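Local coordinates for protein oligogalacturonate lyase (Yersinia enterocolitica subsp. enterocolitica, PDB 3PE7) that cleaves short oligogalacturonates by beta-elimination in the cytoplasm, as a seven-bladed beta-propeller lyase that binds manganese and calcium ions, at residues T202-H207 against M218-E223; K138-E143 against P193-Y198; D319-V324 against V335-T340. All coordinates share one frame; numbering follows the deposited sequence.

Contact 1: T202-H207 against M218-E223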
loop_
_atom_site.group_PDB
_atom_site.type_symbol
_atom_site.label_atom_id
_atom_site.label_comp_id
_atom_site.label_asym_id
_atom_site.label_seq_id
_atom_site.Cartn_x
_atom_site.Cartn_y
_atom_site.Cartn_z
ATOM N N THR A 202 14.274 -12.005 6.567
ATOM C CA THR A 202 13.378 -12.437 5.496
ATOM C C THR A 202 12.821 -11.251 4.692
ATOM O O THR A 202 12.199 -10.351 5.251
ATOM C CB THR A 202 12.206 -13.274 6.046
ATOM O OG1 THR A 202 12.728 -14.406 6.760
ATOM C CG2 THR A 202 11.329 -13.806 4.923
ATOM N N VAL A 203 13.055 -11.277 3.382
ATOM C CA VAL A 203 12.478 -10.278 2.478
ATOM C C VAL A 203 11.618 -10.966 1.423
ATOM O O VAL A 203 12.079 -11.890 0.728
ATOM C CB VAL A 203 13.596 -9.427 1.790
ATOM C CG1 VAL A 203 12.990 -8.361 0.840
ATOM C CG2 VAL A 203 14.502 -8.770 2.839
ATOM N N ALA A 204 10.353 -10.540 1.310
ATOM C CA ALA A 204 9.489 -11.030 0.253
ATOM C C ALA A 204 9.618 -10.061 -0.905
ATOM O O ALA A 204 9.887 -8.885 -0.692
ATOM C CB ALA A 204 8.024 -11.116 0.723
ATOM N N PHE A 205 9.453 -10.571 -2.121
ATOM C CA PHE A 205 9.433 -9.720 -3.337
ATOM C C PHE A 205 8.730 -10.485 -4.436
ATOM O O PHE A 205 8.446 -11.672 -4.291
ATOM C CB PHE A 205 10.855 -9.314 -3.785
ATOM C CG PHE A 205 11.701 -10.471 -4.265
ATOM C CD1 PHE A 205 11.875 -10.708 -5.629
ATOM C CD2 PHE A 205 12.345 -11.314 -3.355
ATOM C CE1 PHE A 205 12.650 -11.771 -6.069
ATOM C CE2 PHE A 205 13.124 -12.382 -3.805
ATOM C CZ PHE A 205 13.276 -12.604 -5.160
ATOM N N CYS A 206 8.416 -9.807 -5.538
ATOM C CA CYS A 206 7.687 -10.467 -6.621
ATOM C C CYS A 206 8.412 -10.441 -7.958
ATOM O O CYS A 206 9.315 -9.627 -8.196
ATOM C CB CYS A 206 6.274 -9.870 -6.794
ATOM S SG CYS A 206 6.202 -8.186 -7.500
ATOM N N HIS A 207 7.982 -11.346 -8.826
ATOM C CA HIS A 207 8.256 -11.218 -10.255
ATOM C C HIS A 207 7.058 -10.486 -10.818
ATOM O O HIS A 207 5.950 -11.035 -10.867
ATOM C CB HIS A 207 8.430 -12.587 -10.898
ATOM C CG HIS A 207 9.719 -13.264 -10.535
ATOM N ND1 HIS A 207 10.094 -14.480 -11.071
ATOM C CD2 HIS A 207 10.716 -12.902 -9.692
ATOM C CE1 HIS A 207 11.267 -14.834 -10.577
ATOM N NE2 HIS A 207 11.658 -13.905 -9.722
ATOM N N MET A 218 5.418 -14.984 -6.256
ATOM C CA MET A 218 5.897 -14.636 -4.922
ATOM C C MET A 218 7.186 -15.368 -4.557
ATOM O O MET A 218 7.288 -16.585 -4.710
ATOM C CB MET A 218 4.828 -14.957 -3.868
ATOM C CG MET A 218 3.519 -14.181 -4.005
ATOM S SD MET A 218 2.207 -14.959 -3.005
ATOM C CE MET A 218 2.635 -14.451 -1.376
ATOM N N TRP A 219 8.141 -14.597 -4.052
ATOM C CA TRP A 219 9.465 -15.096 -3.682
ATOM C C TRP A 219 9.881 -14.595 -2.311
ATOM O O TRP A 219 9.401 -13.561 -1.830
ATOM C CB TRP A 219 10.501 -14.640 -4.724
ATOM C CG TRP A 219 10.209 -15.239 -6.066
ATOM C CD1 TRP A 219 9.241 -14.838 -6.942
ATOM C CD2 TRP A 219 10.847 -16.377 -6.665
ATOM N NE1 TRP A 219 9.252 -15.636 -8.053
ATOM C CE2 TRP A 219 10.227 -16.588 -7.912
ATOM C CE3 TRP A 219 11.903 -17.228 -6.274
ATOM C CZ2 TRP A 219 10.607 -17.626 -8.782
ATOM C CZ3 TRP A 219 12.289 -18.266 -7.151
ATOM C CH2 TRP A 219 11.637 -18.445 -8.385
ATOM N N LEU A 220 10.739 -15.363 -1.657
ATOM C CA LEU A 220 11.405 -14.913 -0.454
ATOM C C LEU A 220 12.908 -14.983 -0.705
ATOM O O LEU A 220 13.384 -15.795 -1.504
ATOM C CB LEU A 220 11.061 -15.807 0.739
ATOM C CG LEU A 220 9.619 -15.925 1.208
ATOM C CD1 LEU A 220 9.597 -16.906 2.378
ATOM C CD2 LEU A 220 9.109 -14.564 1.679
ATOM N N ILE A 221 13.648 -14.127 -0.017
ATOM C CA ILE A 221 15.111 -14.222 -0.014
ATOM C C ILE A 221 15.607 -13.783 1.353
ATOM O O ILE A 221 14.954 -12.975 2.040
ATOM C CB ILE A 221 15.742 -13.367 -1.164
ATOM C CG1 ILE A 221 17.209 -13.746 -1.419
ATOM C CG2 ILE A 221 15.560 -11.859 -0.909
ATOM C CD1 ILE A 221 17.745 -13.193 -2.750
ATOM N N ASN A 222 16.749 -14.321 1.770
ATOM C CA ASN A 222 17.383 -13.830 2.983
ATOM C C ASN A 222 17.964 -12.454 2.746
ATOM O O ASN A 222 18.330 -12.110 1.610
ATOM C CB ASN A 222 18.485 -14.779 3.461
ATOM C CG ASN A 222 17.957 -16.127 3.923
ATOM O OD1 ASN A 222 16.757 -16.321 4.143
ATOM N ND2 ASN A 222 18.876 -17.065 4.107
ATOM N N GLU A 223 18.068 -11.679 3.822
ATOM C CA GLU A 223 18.602 -10.326 3.767
ATOM C C GLU A 223 19.994 -10.276 3.139
ATOM O O GLU A 223 20.338 -9.306 2.475
ATOM C CB GLU A 223 18.648 -9.727 5.164
ATOM C CG GLU A 223 18.774 -8.219 5.191
ATOM C CD GLU A 223 18.926 -7.690 6.580
ATOM O OE1 GLU A 223 18.507 -6.539 6.819
ATOM O OE2 GLU A 223 19.453 -8.437 7.443
HETATM O O HOH W 1 14.623 -15.844 5.382
#

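Contact 2: K138-E143 against P193-Y198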
loop_
_atom_site.group_PDB
_atom_site.type_symbol
_atom_site.label_atom_id
_atom_site.label_comp_id
_atom_site.label_asym_id
_atom_site.label_seq_id
_atom_site.Cartn_x
_atom_site.Cartn_y
_atom_site.Cartn_z
ATOM N N LYS A 138 16.348 0.272 8.347
ATOM C CA LYS A 138 16.716 -0.181 6.995
ATOM C C LYS A 138 15.503 -0.103 6.061
ATOM O O LYS A 138 14.372 -0.184 6.521
ATOM C CB LYS A 138 17.230 -1.624 7.003
ATOM C CG LYS A 138 18.605 -1.810 7.675
ATOM C CD LYS A 138 18.969 -3.271 7.796
ATOM C CE LYS A 138 18.239 -3.899 8.966
ATOM N NZ LYS A 138 18.720 -5.288 9.280
ATOM N N LEU A 139 15.764 0.057 4.763
ATOM C CA LEU A 139 14.720 0.041 3.726
ATOM C C LEU A 139 15.072 -0.956 2.647
ATOM O O LEU A 139 16.255 -1.175 2.363
ATOM C CB LEU A 139 14.627 1.402 3.039
ATOM C CG LEU A 139 14.256 2.684 3.757
ATOM C CD1 LEU A 139 14.318 3.799 2.719
ATOM C CD2 LEU A 139 12.867 2.606 4.368
ATOM N N VAL A 140 14.051 -1.576 2.056
ATOM C CA VAL A 140 14.233 -2.307 0.801
ATOM C C VAL A 140 13.451 -1.619 -0.324
ATOM O O VAL A 140 12.390 -1.036 -0.094
ATOM C CB VAL A 140 13.875 -3.813 0.874
ATOM C CG1 VAL A 140 14.990 -4.584 1.598
ATOM C CG2 VAL A 140 12.516 -4.056 1.548
ATOM N N GLY A 141 14.007 -1.690 -1.535
ATOM C CA GLY A 141 13.362 -1.111 -2.719
ATOM C C GLY A 141 13.999 -1.639 -3.984
ATOM O O GLY A 141 15.031 -2.309 -3.931
ATOM N N ILE A 142 13.400 -1.322 -5.129
ATOM C CA ILE A 142 13.910 -1.768 -6.424
ATOM C C ILE A 142 14.502 -0.594 -7.190
ATOM O O ILE A 142 13.938 0.482 -7.199
ATOM C CB ILE A 142 12.793 -2.410 -7.290
ATOM C CG1 ILE A 142 12.147 -3.607 -6.575
ATOM C CG2 ILE A 142 13.321 -2.846 -8.670
ATOM C CD1 ILE A 142 13.100 -4.739 -6.226
ATOM N N GLU A 143 15.654 -0.818 -7.813
ATOM C CA GLU A 143 16.203 0.123 -8.792
ATOM C C GLU A 143 16.360 -0.583 -10.126
ATOM O O GLU A 143 16.758 -1.754 -10.185
ATOM C CB GLU A 143 17.552 0.672 -8.319
ATOM C CG GLU A 143 17.436 1.552 -7.067
ATOM C CD GLU A 143 18.774 1.976 -6.509
ATOM O OE1 GLU A 143 19.827 1.615 -7.099
ATOM O OE2 GLU A 143 18.756 2.694 -5.488
ATOM N N PRO A 193 9.322 -5.280 -2.974
ATOM C CA PRO A 193 10.068 -5.905 -1.872
ATOM C C PRO A 193 9.532 -5.426 -0.525
ATOM O O PRO A 193 9.274 -4.239 -0.352
ATOM C CB PRO A 193 11.505 -5.422 -2.097
ATOM C CG PRO A 193 11.334 -4.089 -2.796
ATOM C CD PRO A 193 10.157 -4.308 -3.709
ATOM N N ILE A 194 9.357 -6.351 0.415
ATOM C CA ILE A 194 8.772 -6.019 1.707
ATOM C C ILE A 194 9.498 -6.831 2.789
ATOM O O ILE A 194 9.482 -8.068 2.750
ATOM C CB ILE A 194 7.231 -6.288 1.726
ATOM C CG1 ILE A 194 6.886 -7.581 0.978
ATOM C CG2 ILE A 194 6.441 -5.059 1.133
ATOM C CD1 ILE A 194 5.411 -8.046 1.024
ATOM N N TYR A 195 10.150 -6.134 3.716
ATOM C CA TYR A 195 10.723 -6.783 4.920
ATOM C C TYR A 195 9.609 -7.531 5.667
ATOM O O TYR A 195 8.517 -6.994 5.835
ATOM C CB TYR A 195 11.317 -5.739 5.874
ATOM C CG TYR A 195 12.807 -5.509 5.737
ATOM C CD1 TYR A 195 13.309 -4.260 5.346
ATOM C CD2 TYR A 195 13.717 -6.527 6.042
ATOM C CE1 TYR A 195 14.694 -4.045 5.233
ATOM C CE2 TYR A 195 15.071 -6.329 5.934
ATOM C CZ TYR A 195 15.559 -5.089 5.535
ATOM O OH TYR A 195 16.910 -4.905 5.450
ATOM N N ARG A 196 9.892 -8.749 6.134
ATOM C CA ARG A 196 8.976 -9.430 7.049
ATOM C C ARG A 196 8.971 -8.662 8.374
ATOM O O ARG A 196 10.036 -8.440 8.954
ATOM C CB ARG A 196 9.430 -10.867 7.304
ATOM C CG ARG A 196 8.485 -11.632 8.254
ATOM C CD ARG A 196 8.925 -13.099 8.385
ATOM N NE ARG A 196 8.029 -13.871 9.259
ATOM C CZ ARG A 196 8.348 -15.067 9.761
ATOM N NH1 ARG A 196 7.486 -15.734 10.515
ATOM N NH2 ARG A 196 9.545 -15.598 9.504
ATOM N N PRO A 197 7.779 -8.237 8.855
ATOM C CA PRO A 197 7.756 -7.580 10.157
ATOM C C PRO A 197 8.439 -8.443 11.234
ATOM O O PRO A 197 8.176 -9.646 11.321
ATOM C CB PRO A 197 6.261 -7.432 10.449
ATOM C CG PRO A 197 5.622 -7.308 9.108
ATOM C CD PRO A 197 6.442 -8.253 8.231
ATOM N N TYR A 198 9.315 -7.812 12.018
ATOM C CA TYR A 198 10.032 -8.443 13.160
ATOM C C TYR A 198 10.996 -9.553 12.771
ATOM O O TYR A 198 11.468 -10.317 13.637
ATOM C CB TYR A 198 9.030 -8.903 14.251
ATOM C CG TYR A 198 8.021 -7.817 14.549
ATOM C CD1 TYR A 198 8.385 -6.681 15.261
ATOM C CD2 TYR A 198 6.720 -7.894 14.056
ATOM C CE1 TYR A 198 7.464 -5.668 15.501
ATOM C CE2 TYR A 198 5.802 -6.891 14.278
ATOM C CZ TYR A 198 6.169 -5.783 14.993
ATOM O OH TYR A 198 5.247 -4.788 15.230
#

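Contact 3: D319-V324 against V335-T340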
loop_
_atom_site.group_PDB
_atom_site.type_symbol
_atom_site.label_atom_id
_atom_site.label_comp_id
_atom_site.label_asym_id
_atom_site.label_seq_id
_atom_site.Cartn_x
_atom_site.Cartn_y
_atom_site.Cartn_z
ATOM N N ASP A 319 -18.735 -3.803 -8.557
ATOM C CA ASP A 319 -18.885 -4.085 -7.143
ATOM C C ASP A 319 -18.421 -2.876 -6.344
ATOM O O ASP A 319 -17.220 -2.682 -6.178
ATOM C CB ASP A 319 -18.060 -5.324 -6.754
ATOM C CG ASP A 319 -18.406 -5.844 -5.359
ATOM O OD1 ASP A 319 -18.134 -7.026 -5.065
ATOM O OD2 ASP A 319 -18.983 -5.095 -4.559
ATOM N N PRO A 320 -19.370 -2.056 -5.840
ATOM C CA PRO A 320 -19.025 -0.814 -5.144
ATOM C C PRO A 320 -18.721 -1.016 -3.629
ATOM O O PRO A 320 -18.523 -0.031 -2.894
ATOM C CB PRO A 320 -20.304 0.026 -5.314
ATOM C CG PRO A 320 -21.408 -0.998 -5.239
ATOM C CD PRO A 320 -20.835 -2.219 -5.996
ATOM N N PHE A 321 -18.735 -2.268 -3.178
ATOM C CA PHE A 321 -18.707 -2.551 -1.744
ATOM C C PHE A 321 -17.324 -2.798 -1.164
ATOM O O PHE A 321 -16.416 -3.257 -1.869
ATOM C CB PHE A 321 -19.617 -3.745 -1.413
ATOM C CG PHE A 321 -21.059 -3.467 -1.689
ATOM C CD1 PHE A 321 -21.663 -3.976 -2.833
ATOM C CD2 PHE A 321 -21.806 -2.657 -0.820
ATOM C CE1 PHE A 321 -23.018 -3.699 -3.119
ATOM C CE2 PHE A 321 -23.163 -2.363 -1.102
ATOM C CZ PHE A 321 -23.763 -2.897 -2.251
ATOM N N LEU A 322 -17.201 -2.467 0.121
ATOM C CA LEU A 322 -16.076 -2.882 0.964
ATOM C C LEU A 322 -16.506 -4.091 1.784
ATOM O O LEU A 322 -17.590 -4.081 2.382
ATOM C CB LEU A 322 -15.650 -1.743 1.896
ATOM C CG LEU A 322 -15.052 -0.534 1.157
ATOM C CD1 LEU A 322 -15.284 0.760 1.909
ATOM C CD2 LEU A 322 -13.558 -0.711 0.860
ATOM N N TYR A 323 -15.634 -5.104 1.844
ATOM C CA TYR A 323 -15.935 -6.338 2.563
ATOM C C TYR A 323 -14.979 -6.536 3.711
ATOM O O TYR A 323 -13.788 -6.287 3.568
ATOM C CB TYR A 323 -15.805 -7.552 1.640
ATOM C CG TYR A 323 -16.754 -7.518 0.479
ATOM C CD1 TYR A 323 -18.077 -7.954 0.627
ATOM C CD2 TYR A 323 -16.340 -7.026 -0.753
ATOM C CE1 TYR A 323 -18.979 -7.907 -0.448
ATOM C CE2 TYR A 323 -17.221 -6.993 -1.853
ATOM C CZ TYR A 323 -18.539 -7.427 -1.679
ATOM O OH TYR A 323 -19.402 -7.370 -2.746
ATOM N N VAL A 324 -15.500 -7.018 4.844
ATOM C CA VAL A 324 -14.621 -7.391 5.955
ATOM C C VAL A 324 -14.761 -8.883 6.167
ATOM O O VAL A 324 -15.885 -9.419 6.184
ATOM C CB VAL A 324 -14.913 -6.607 7.264
ATOM C CG1 VAL A 324 -14.228 -7.274 8.478
ATOM C CG2 VAL A 324 -14.451 -5.176 7.129
ATOM N N VAL A 335 -19.722 -4.216 4.502
ATOM C CA VAL A 335 -19.793 -3.239 5.585
ATOM C C VAL A 335 -20.215 -1.831 5.155
ATOM O O VAL A 335 -20.876 -1.102 5.908
ATOM C CB VAL A 335 -18.489 -3.226 6.432
ATOM C CG1 VAL A 335 -18.288 -4.593 7.108
ATOM C CG2 VAL A 335 -17.288 -2.878 5.593
ATOM N N ALA A 336 -19.846 -1.469 3.933
ATOM C CA ALA A 336 -20.163 -0.145 3.388
ATOM C C ALA A 336 -19.811 -0.107 1.913
ATOM O O ALA A 336 -19.174 -1.015 1.397
ATOM C CB ALA A 336 -19.410 0.939 4.136
ATOM N N ARG A 337 -20.253 0.948 1.243
ATOM C CA ARG A 337 -19.913 1.179 -0.150
ATOM C C ARG A 337 -18.672 2.050 -0.215
ATOM O O ARG A 337 -18.577 3.055 0.493
ATOM C CB ARG A 337 -21.057 1.928 -0.847
ATOM C CG ARG A 337 -22.425 1.224 -0.761
ATOM C CD ARG A 337 -23.547 2.146 -1.305
ATOM N NE ARG A 337 -23.422 2.332 -2.758
ATOM C CZ ARG A 337 -23.938 1.521 -3.673
ATOM N NH1 ARG A 337 -24.682 0.470 -3.310
ATOM N NH2 ARG A 337 -23.720 1.761 -4.954
ATOM N N HIS A 338 -17.719 1.684 -1.070
ATOM C CA HIS A 338 -16.690 2.663 -1.444
ATOM C C HIS A 338 -17.179 3.574 -2.589
ATOM O O HIS A 338 -16.873 4.783 -2.607
ATOM C CB HIS A 338 -15.332 1.986 -1.753
ATOM C CG HIS A 338 -15.330 1.110 -2.970
ATOM N ND1 HIS A 338 -15.172 -0.256 -2.909
ATOM C CD2 HIS A 338 -15.417 1.418 -4.284
ATOM C CE1 HIS A 338 -15.206 -0.760 -4.133
ATOM N NE2 HIS A 338 -15.350 0.244 -4.987
ATOM N N ASP A 339 -17.947 3.011 -3.526
ATOM C CA ASP A 339 -18.491 3.784 -4.673
ATOM C C ASP A 339 -17.443 4.537 -5.507
ATOM O O ASP A 339 -17.760 5.563 -6.134
ATOM C CB ASP A 339 -19.576 4.778 -4.207
ATOM C CG ASP A 339 -20.962 4.176 -4.172
ATOM O OD1 ASP A 339 -21.290 3.341 -5.054
ATOM O OD2 ASP A 339 -21.730 4.561 -3.262
ATOM N N THR A 340 -16.207 4.052 -5.539
ATOM C CA THR A 340 -15.201 4.713 -6.381
ATOM C C THR A 340 -15.480 4.478 -7.861
ATOM O O THR A 340 -16.057 3.451 -8.231
ATOM C CB THR A 340 -13.743 4.348 -6.000
ATOM O OG1 THR A 340 -12.890 5.389 -6.467
ATOM C CG2 THR A 340 -13.295 3.035 -6.627
HETATM O O HOH W 2 -16.355 -0.795 -8.125
#

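Contact 1: T202-H207 against M218-E223
Trp219 meets both His207 and Phe205, and the three form an aromatic cluster in which each neighbour is touched differently. The His207 imidazole stacks face to face on the five-membered ring of the indole, the two centroids 3.8 Å apart and the planes 22° from parallel, with NE1 of Trp219 poised over the middle of the imidazole. Toward Phe205 it offers its methylene instead: CB sits over one face of the phenyl ring, 3.7 Å from the centroid, a CH-pi contact. Phe205 CG lies between the backbone N and the carbonyl carbon (chi1 66°); farther out on the ring, CE2 also meets CG2 of Ile221 at 3.8 Å. Strands 202-207 and 218-222 form the central hairpin of a four-stranded propeller blade. Phe205 and Trp219 are a hydrogen-bonded antiparallel pair, each backbone N donating to the other's O at 3.0 Å, and Val203 with Ile221 repeats the pattern. Both rings of the stack are anchored beyond the hairpin strands, His207 ND1 by Asp215 and Trp219 NE1 by the carbonyl of Ala216. On the other sheet face small Ala204 leaves room for Leu220, whose CD2 comes to 3.7 Å from the alanine CB. There a water donates to both Thr202 OG1, which also bonds Asp199, and Asn222 OD1, which also bonds Arg229.

Contact 2: K138-E143 against P193-Y198
Tyr195 and Pro193 project from strand 190-196 onto strand 138-145, and Val140 fills the hollow between them. CG1 of this valine leans on the tyrosine ring, 3.7 Å from CE1 and off-centre, its direction from the ring centroid tilted 30° from the normal. CG2 sits in the notch between Pro193, whose CB is 4.0 Å away, and the base of Tyr195, close to a backbone N that is buried here and has no partner in the model. A branched residue suits the place, since its two methyls part just beyond CB and can wedge between two bulky groups.

Pro193 is itself a blunt knob. Its CG rests 3.6 Å from CA of Gly141, on the backbone itself. Beside it, CD meets CG1 of Ile142 at 3.6 Å. Ile142 also reaches Pro193 with its last carbon, chi2 of -60° setting CD1 beside Pro193 CD and CG, 3.9 Å from each.

At the other end the tyrosine ring is long enough to arrive at Lys138, whose side chain crosses it at about a right angle. The aliphatic part does the touching, CD lying 3.5 Å from Tyr195 OH. Both polar ends share Glu223, which probably accepts from the tyrosine hydroxyl and forms a salt bridge with Lys138 NZ; Asp200 is a second partner of the lysine.

The antiparallel strands, 6.2 Å apart at closest approach, belong to different sheets, and such apolar interdigitation of side chains is how neighbouring blades of a beta-propeller pack together.

Contact 3: D319-V324 against V335-T340
The carbonyl oxygen of Pro320 is gripped by two consecutive backbone amides, His338 N at 2.6 Å and Asp339 N at 3.2 Å. This pair of bonds closes the end of the outer hairpin of a propeller blade, strands 321-326 and 331-337, just where the chain leaves the sheet. Within the hairpin, Leu322 pairs with Ala336, its N donating to Ala336 O at 2.8 Å. Leu322 O, however, accepts from Val335 N, one residue earlier, so the pairing is irregular; with Val335 psi at -32°, this is consistent with a beta bulge.

The same Pro320 oxygen sits over the centre of the His338 imidazole, 3.3 Å above its plane. His338 CG lies between the backbone N and the carbonyl carbon (chi1 66°). Its CB meets CG of Leu322 at 3.9 Å, and this leucine, large and apolar, extends on to Ile365 and Phe367 in the next blade. His338 is not among the manganese ligands, although His287, which is one, lies about 8 Å away between side chains.

On the more open side, Arg337 lies against Pro320 and Phe321. Pro320 CG covers one face of the guanidinium, and Phe321 CZ approaches NH1 to 3.6 Å, with the ring and guanidinium planes 76° apart. Arginine suits this place because its CG packs against CE2 and CD2 of Phe321 while its charged end forms a side-on salt bridge to Asp339, with NH1 bonded to Ser18. NE donates to OD2 almost exactly in the guanidinium plane, at 2.8 Å, and NH2 meets the syn lone pair of OD1.

Along the chain, contact 2 closes before contact 1 opens, and contact 3 follows both. Contacts 1 and 2 are neighbours, their centres about 9 Å apart: strand 190-196 of contact 2 lies beside strand 202-207 of contact 1 in one sheet, Val203 packs on Tyr195, and Glu223 at the end of contact 1 ties the two together. Contact 3 belongs to another sheet on the opposite side of the chain's centre, its centre about 31 Å from contact 1 and 30 Å from contact 2, without touching either. Together they sample bonding within blades and packing between them, the two kinds of cohesion that build the propeller.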